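Putative transcription regulator (PDB 3COL) probably binds DNA as a regulator of the TetR family, with an N-terminal helix-turn-helix domain followed by a helical regulatory domain. Local coordinates at residues Lys14-Val19 against Tyr62-Asn67; Asp98-Leu101 against Ser106-Ile109. All blocks are in the same frame, centred on the assembly; numbering follows the deposited sequence.

Contact 1 (Lys14-Val19 against Tyr62-Asn67); sequences KIQDAV and YARETN
Asp-17 OD1 takes two hydrogen bonds, one from Arg-64 NH1 and one from a water. Arg-64 NH1 lies 2.8 Å from Asp-17 OD1, with an N-H...O angle of 158°. The oxygen lies close to the guanidinium plane, at its edge, and the N-H meets it nearly end-on to the C-O bond. The carboxylate itself is turned 57° from the guanidinium. The water donates to Asp-17 OD1 over 3.0 Å and accepts from Arg-64 NH2 over 2.9 Å, so the second amino group is tied to the same oxygen through solvent. Asp-17 CB points away from helix 54-67. Its chi1 of -74° sets CG beside the backbone N and brings the carboxylate back toward the arginine.

Gln-16 packs against the same side chain. Its CB lies over one guanidinium face, 3.4 Å from Arg-64 NH1. Its amide carbon CD sits 3.9 Å from Arg-64 CD, the methylene next to NE. The amide nitrogen of Gln-16 bonds to Ser-60, one turn earlier on helix 54-67. Away from Asp-17, Arg-64 NE gives a 3.0 Å bond to Glu-65 OE2, and NH2 adds a weak one. Two acids thus hold the rotation of the guanidinium. Arg-68 extends the network through Glu-65.

This is a surface salt-bridge network between the first helix of a TetR-type DNA-binding domain and helix 54-67, which leads from that domain into the regulatory one.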
ATOM      1  N   LYS A  14      18.462 -17.779   9.246  1.00 20.86           N
ATOM      2  CA  LYS A  14      17.626 -17.935  10.448  1.00 20.46           C
ATOM      3  C   LYS A  14      17.345 -16.600  11.117  1.00 19.29           C
ATOM      4  O   LYS A  14      16.214 -16.336  11.555  1.00 18.80           O
ATOM      5  CB  LYS A  14      18.281 -18.878  11.467  1.00 20.76           C
ATOM      6  CG  LYS A  14      18.247 -20.356  11.051  1.00 23.74           C
ATOM      7  CD  LYS A  14      16.804 -20.875  11.082  1.00 29.44           C
ATOM      8  CE  LYS A  14      16.582 -22.113  10.205  1.00 32.20           C
ATOM      9  NZ  LYS A  14      15.240 -22.712  10.485  1.00 34.21           N
ATOM     10  N   ILE A  15      18.370 -15.763  11.197  1.00 18.10           N
ATOM     11  CA  ILE A  15      18.190 -14.414  11.751  1.00 18.38           C
ATOM     12  C   ILE A  15      17.295 -13.502  10.916  1.00 17.72           C
ATOM     13  O   ILE A  15      16.392 -12.852  11.453  1.00 17.68           O
ATOM     14  CB  ILE A  15      19.539 -13.749  12.056  1.00 18.87           C
ATOM     15  CG1 ILE A  15      20.216 -14.463  13.252  1.00 19.65           C
ATOM     16  CG2 ILE A  15      19.312 -12.305  12.395  1.00 18.23           C
ATOM     17  CD1 ILE A  15      21.706 -14.247  13.341  1.00 21.68           C
ATOM     18  N   GLN A  16      17.528 -13.459   9.601  1.00 16.61           N
ATOM     19  CA  GLN A  16      16.670 -12.702   8.715  1.00 15.89           C
ATOM     20  C   GLN A  16      15.207 -13.188   8.740  1.00 15.96           C
ATOM     21  O   GLN A  16      14.279 -12.384   8.751  1.00 15.30           O
ATOM     22  CB  GLN A  16      17.215 -12.797   7.299  1.00 17.06           C
ATOM     23  CG  GLN A  16      18.557 -12.113   7.095  1.00 15.22           C
ATOM     24  CD  GLN A  16      19.098 -12.372   5.694  1.00 17.80           C
ATOM     25  OE1 GLN A  16      19.158 -13.504   5.244  1.00 19.91           O
ATOM     26  NE2 GLN A  16      19.466 -11.319   5.002  1.00 18.23           N
ATOM     27  N   ASP A  17      15.006 -14.503   8.761  1.00 15.85           N
ATOM     28  CA  ASP A  17      13.649 -15.058   8.871  1.00 15.89           C
ATOM     29  C   ASP A  17      12.976 -14.597  10.154  1.00 15.50           C
ATOM     30  O   ASP A  17      11.801 -14.230  10.140  1.00 15.53           O
ATOM     31  CB  ASP A  17      13.670 -16.575   8.811  1.00 15.21           C
ATOM     32  CG  ASP A  17      13.929 -17.096   7.424  1.00 17.33           C
ATOM     33  OD1 ASP A  17      13.943 -16.286   6.452  1.00 21.24           O
ATOM     34  OD2 ASP A  17      14.090 -18.325   7.297  1.00 20.37           O
ATOM     35  N   ALA A  18      13.719 -14.615  11.257  1.00 15.66           N
ATOM     36  CA  ALA A  18      13.204 -14.111  12.551  1.00 16.41           C
ATOM     37  C   ALA A  18      12.797 -12.608  12.520  1.00 16.59           C
ATOM     38  O   ALA A  18      11.724 -12.245  12.982  1.00 17.54           O
ATOM     39  CB  ALA A  18      14.224 -14.344  13.623  1.00 15.59           C
ATOM     40  N   VAL A  19      13.661 -11.749  11.968  1.00 16.24           N
ATOM     41  CA  VAL A  19      13.348 -10.316  11.768  1.00 16.09           C
ATOM     42  C   VAL A  19      12.076 -10.165  10.940  1.00 16.55           C
ATOM     43  O   VAL A  19      11.223  -9.352  11.271  1.00 16.81           O
ATOM     44  CB  VAL A  19      14.533  -9.550  11.073  1.00 16.51           C
ATOM     45  CG1 VAL A  19      14.174  -8.075  10.737  1.00 14.86           C
ATOM     46  CG2 VAL A  19      15.801  -9.599  11.954  1.00 15.46           C
ATOM     47  N   TYR A  62      15.185  -5.775   4.480  1.00  9.64           N
ATOM     48  CA  TYR A  62      14.795  -4.894   3.351  1.00 10.23           C
ATOM     49  C   TYR A  62      15.522  -5.285   2.046  1.00 10.73           C
ATOM     50  O   TYR A  62      14.864  -5.522   1.020  1.00 10.92           O
ATOM     51  CB  TYR A  62      14.992  -3.412   3.669  1.00 11.76           C
ATOM     52  CG  TYR A  62      14.368  -2.491   2.599  1.00 14.54           C
ATOM     53  CD1 TYR A  62      12.996  -2.353   2.498  1.00 14.26           C
ATOM     54  CD2 TYR A  62      15.173  -1.801   1.686  1.00 16.94           C
ATOM     55  CE1 TYR A  62      12.427  -1.548   1.533  1.00 19.32           C
ATOM     56  CE2 TYR A  62      14.618  -0.997   0.708  1.00 20.06           C
ATOM     57  CZ  TYR A  62      13.244  -0.876   0.640  1.00 19.36           C
ATOM     58  OH  TYR A  62      12.682  -0.072  -0.330  1.00 22.24           O
ATOM     59  N   ALA A  63      16.860  -5.385   2.095  1.00 10.35           N
ATOM     60  CA  ALA A  63      17.648  -5.672   0.908  1.00 10.98           C
ATOM     61  C   ALA A  63      17.384  -7.093   0.376  1.00 11.48           C
ATOM     62  O   ALA A  63      17.348  -7.288  -0.827  1.00 11.38           O
ATOM     63  CB  ALA A  63      19.149  -5.450   1.168  1.00 10.62           C
ATOM     64  N   ARG A  64      17.203  -8.069   1.273  1.00 11.50           N
ATOM     65  CA  ARG A  64      16.808  -9.418   0.887  1.00 11.67           C
ATOM     66  C   ARG A  64      15.502  -9.456   0.094  1.00 12.09           C
ATOM     67  O   ARG A  64      15.456 -10.044  -1.004  1.00 10.35           O
ATOM     68  CB  ARG A  64      16.651 -10.328   2.108  1.00 12.30           C
ATOM     69  CG  ARG A  64      16.500 -11.821   1.754  1.00 13.84           C
ATOM     70  CD  ARG A  64      16.253 -12.678   2.974  1.00 12.37           C
ATOM     71  NE  ARG A  64      14.922 -12.485   3.543  1.00 15.24           N
ATOM     72  CZ  ARG A  64      14.419 -13.265   4.505  1.00 16.64           C
ATOM     73  NH1 ARG A  64      15.147 -14.278   4.987  1.00 14.98           N
ATOM     74  NH2 ARG A  64      13.193 -13.034   4.982  1.00 17.47           N
ATOM     75  N   GLU A  65      14.448  -8.866   0.654  1.00 11.55           N
ATOM     76  CA  GLU A  65      13.160  -8.826  -0.044  1.00 13.92           C
ATOM     77  C   GLU A  65      13.241  -8.104  -1.400  1.00 14.65           C
ATOM     78  O   GLU A  65      12.836  -8.669  -2.410  1.00 15.58           O
ATOM     79  CB  GLU A  65      12.034  -8.220   0.826  1.00 13.05           C
ATOM     80  CG  GLU A  65      11.733  -9.043   2.112  1.00 12.84           C
ATOM     81  CD  GLU A  65      11.610 -10.532   1.840  1.00 14.93           C
ATOM     82  OE1 GLU A  65      10.743 -10.928   1.011  1.00 13.72           O
ATOM     83  OE2 GLU A  65      12.385 -11.309   2.435  1.00 13.81           O
ATOM     84  N   THR A  66      13.772  -6.878  -1.419  1.00 15.55           N
ATOM     85  CA  THR A  66      13.850  -6.110  -2.668  1.00 16.21           C
ATOM     86  C   THR A  66      14.708  -6.771  -3.720  1.00 17.13           C
ATOM     87  O   THR A  66      14.359  -6.778  -4.894  1.00 16.66           O
ATOM     88  CB  THR A  66      14.292  -4.653  -2.450  1.00 16.20           C
ATOM     89  OG1 THR A  66      15.561  -4.617  -1.801  1.00 15.73           O
ATOM     90  CG2 THR A  66      13.279  -3.942  -1.625  1.00 15.18           C
ATOM     91  N   ASN A  67      15.823  -7.353  -3.298  1.00 19.17           N
ATOM     92  CA  ASN A  67      16.701  -8.059  -4.233  1.00 21.56           C
ATOM     93  C   ASN A  67      16.124  -9.351  -4.812  1.00 22.32           C
ATOM     94  O   ASN A  67      16.562  -9.829  -5.846  1.00 21.68           O
ATOM     95  CB  ASN A  67      18.070  -8.276  -3.599  1.00 22.12           C
ATOM     96  CG  ASN A  67      18.959  -7.058  -3.755  1.00 24.73           C
ATOM     97  OD1 ASN A  67      18.987  -6.165  -2.900  1.00 28.32           O
ATOM     98  ND2 ASN A  67      19.651  -6.990  -4.886  1.00 27.97           N
TER
HETATM   99  O   HOH W   1      11.288 -15.030   6.003  1.00 16.66           O

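Contact 2 (Asp98-Leu101 against Ser106-Ile109); sequences DYSL and SLTI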
ATOM      1  N   ASP A  98       4.618 -12.424 -10.763  1.00 12.97           N
ATOM      2  CA  ASP A  98       5.035 -13.806 -10.437  1.00 14.38           C
ATOM      3  C   ASP A  98       5.761 -13.836  -9.103  1.00 15.26           C
ATOM      4  O   ASP A  98       5.485 -14.715  -8.262  1.00 15.75           O
ATOM      5  CB  ASP A  98       5.977 -14.380 -11.499  1.00 14.02           C
ATOM      6  CG  ASP A  98       5.292 -14.628 -12.847  1.00 16.69           C
ATOM      7  OD1 ASP A  98       4.047 -14.745 -12.907  1.00 14.78           O
ATOM      8  OD2 ASP A  98       6.037 -14.745 -13.845  1.00 18.29           O
ATOM      9  N   TYR A  99       6.710 -12.906  -8.941  1.00 16.02           N
ATOM     10  CA  TYR A  99       7.485 -12.784  -7.698  1.00 17.27           C
ATOM     11  C   TYR A  99       6.593 -12.675  -6.468  1.00 16.45           C
ATOM     12  O   TYR A  99       6.781 -13.390  -5.492  1.00 15.97           O
ATOM     13  CB  TYR A  99       8.468 -11.601  -7.702  1.00 18.39           C
ATOM     14  CG  TYR A  99       9.077 -11.466  -6.328  1.00 22.68           C
ATOM     15  CD1 TYR A  99      10.030 -12.396  -5.879  1.00 25.21           C
ATOM     16  CD2 TYR A  99       8.642 -10.487  -5.437  1.00 23.15           C
ATOM     17  CE1 TYR A  99      10.552 -12.311  -4.619  1.00 25.26           C
ATOM     18  CE2 TYR A  99       9.162 -10.405  -4.162  1.00 21.23           C
ATOM     19  CZ  TYR A  99      10.114 -11.315  -3.764  1.00 24.98           C
ATOM     20  OH  TYR A  99      10.645 -11.254  -2.491  1.00 24.09           O
ATOM     21  N   SER A 100       5.627 -11.760  -6.523  1.00 16.28           N
ATOM     22  CA  SER A 100       4.747 -11.537  -5.405  1.00 15.38           C
ATOM     23  C   SER A 100       3.890 -12.761  -5.047  1.00 14.94           C
ATOM     24  O   SER A 100       3.744 -13.085  -3.877  1.00 15.54           O
ATOM     25  CB  SER A 100       3.880 -10.287  -5.642  1.00 15.05           C
ATOM     26  OG  SER A 100       3.073  -9.998  -4.490  1.00 14.15           O
ATOM     27  N   LEU A 101       3.286 -13.423  -6.028  1.00 14.61           N
ATOM     28  CA  LEU A 101       2.446 -14.580  -5.722  1.00 14.25           C
ATOM     29  C   LEU A 101       3.232 -15.734  -5.139  1.00 13.86           C
ATOM     30  O   LEU A 101       2.681 -16.543  -4.378  1.00 13.76           O
ATOM     31  CB  LEU A 101       1.698 -15.062  -6.973  1.00 14.76           C
ATOM     32  CG  LEU A 101       0.706 -14.088  -7.592  1.00 14.34           C
ATOM     33  CD1 LEU A 101       0.137 -14.624  -8.891  1.00 14.35           C
ATOM     34  CD2 LEU A 101      -0.422 -13.891  -6.610  1.00 16.36           C
ATOM     35  N   SER A 106       6.268 -10.812   0.869  1.00 13.80           N
ATOM     36  CA  SER A 106       7.437  -9.988   0.571  1.00 12.86           C
ATOM     37  C   SER A 106       7.087  -8.517   0.432  1.00 13.18           C
ATOM     38  O   SER A 106       7.680  -7.654   1.084  1.00 13.11           O
ATOM     39  CB  SER A 106       8.175 -10.528  -0.666  1.00 12.53           C
ATOM     40  OG  SER A 106       9.445  -9.928  -0.753  1.00 11.03           O
ATOM     41  N   LEU A 107       6.068  -8.226  -0.369  1.00 13.78           N
ATOM     42  CA  LEU A 107       5.668  -6.859  -0.593  1.00 14.31           C
ATOM     43  C   LEU A 107       5.153  -6.237   0.687  1.00 14.47           C
ATOM     44  O   LEU A 107       5.390  -5.067   0.951  1.00 14.53           O
ATOM     45  CB  LEU A 107       4.626  -6.796  -1.725  1.00 14.70           C
ATOM     46  CG  LEU A 107       5.155  -6.581  -3.149  1.00 15.48           C
ATOM     47  CD1 LEU A 107       6.061  -7.654  -3.541  1.00 20.04           C
ATOM     48  CD2 LEU A 107       4.000  -6.493  -4.181  1.00 15.02           C
ATOM     49  N   THR A 108       4.469  -7.030   1.507  1.00 14.38           N
ATOM     50  CA  THR A 108       3.987  -6.553   2.803  1.00 14.48           C
ATOM     51  C   THR A 108       5.169  -6.122   3.674  1.00 14.98           C
ATOM     52  O   THR A 108       5.127  -5.041   4.297  1.00 15.16           O
ATOM     53  CB  THR A 108       3.164  -7.646   3.540  1.00 15.11           C
ATOM     54  OG1 THR A 108       1.994  -7.954   2.770  1.00 14.78           O
ATOM     55  CG2 THR A 108       2.737  -7.176   4.964  1.00 15.13           C
ATOM     56  N   ILE A 109       6.224  -6.946   3.700  1.00 15.22           N
ATOM     57  CA  ILE A 109       7.397  -6.667   4.533  1.00 14.78           C
ATOM     58  C   ILE A 109       8.073  -5.368   4.080  1.00 14.97           C
ATOM     59  O   ILE A 109       8.366  -4.508   4.917  1.00 14.49           O
ATOM     60  CB  ILE A 109       8.405  -7.841   4.487  1.00 15.52           C
ATOM     61  CG1 ILE A 109       7.877  -9.056   5.286  1.00 16.84           C
ATOM     62  CG2 ILE A 109       9.820  -7.413   4.998  1.00 14.28           C
ATOM     63  CD1 ILE A 109       8.504 -10.367   4.839  1.00 15.43           C
TER
HETATM   64  O   HOH W   2       4.423 -10.245  -1.962  1.00  7.97           O
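Tyr-99 reaches from helix 85-102 to the first turn of helix 106-117, where its hydroxyl meets Ser-106. Its CG is anti to the backbone N (chi1 173°), which carries the ring across to the second helix. Tyr-99 OH donates to Ser-106 OG. The modelled separation of 2.5 Å between Tyr-99 OH and Ser-106 OG is very short, and its exact value is doubtful. The serine oxygen lies in the plane of the ring, at its edge. Ser-106 CB comes along too, 3.6 Å from Tyr-99 CE2. Ser-106 OG probably also bonds to Glu-65 of helix 54-67, and Tyr-99 OH has a weak bond from Arg-68. The two hydroxyls are buried, and these partners serve their polar needs.

The two helices follow each other in the chain with a short connection between them. They belong to the all-helical regulatory part that follows the DNA-binding domain in TetR-family proteins. Further along, helix 106-117 packs on helix 11-26, where Ile-109 touches Ala-20 and Leu-24.

Leu-107 packs beside the tyrosine. Its CD1 approaches the ring edge, 4.2 Å from Tyr-99 CE2. The other methyl, CD2, is 3.6 Å from Ser-100 OG, so the branched end of the leucine lies against the serine side chain. Ser-100 OG bonds to Thr-167 of helix 152-171, and also to a water 2.9 Å away. That water accepts from Leu-107 N over 3.1 Å, which gives an amide in the first turn of helix 106-117 a partner and bridges the two helices beside the leucine.

Overall arrangement
Contact 1 closes before contact 2 opens along the chain, and their centres are about 13 Å apart. Contact 1 is at the surface; contact 2 is buried, its centre about 6 Å from the centre of the chain. Glu-65 joins them. Its OE2 faces the arginine of contact 1, while Glu-65 OE1 lies 2.4 Å from Ser-106 OG of contact 2, a probable hydrogen bond whose length is doubtful. Glu-65 CG also packs 3.8 Å from Ile-109 CG2. A chain of polar groups thus probably runs from helix 11-26 through helix 54-67 to helices 106-117 and 85-102. It spans the junction where, in TetR-family regulators, the DNA-binding and regulatory domains meet.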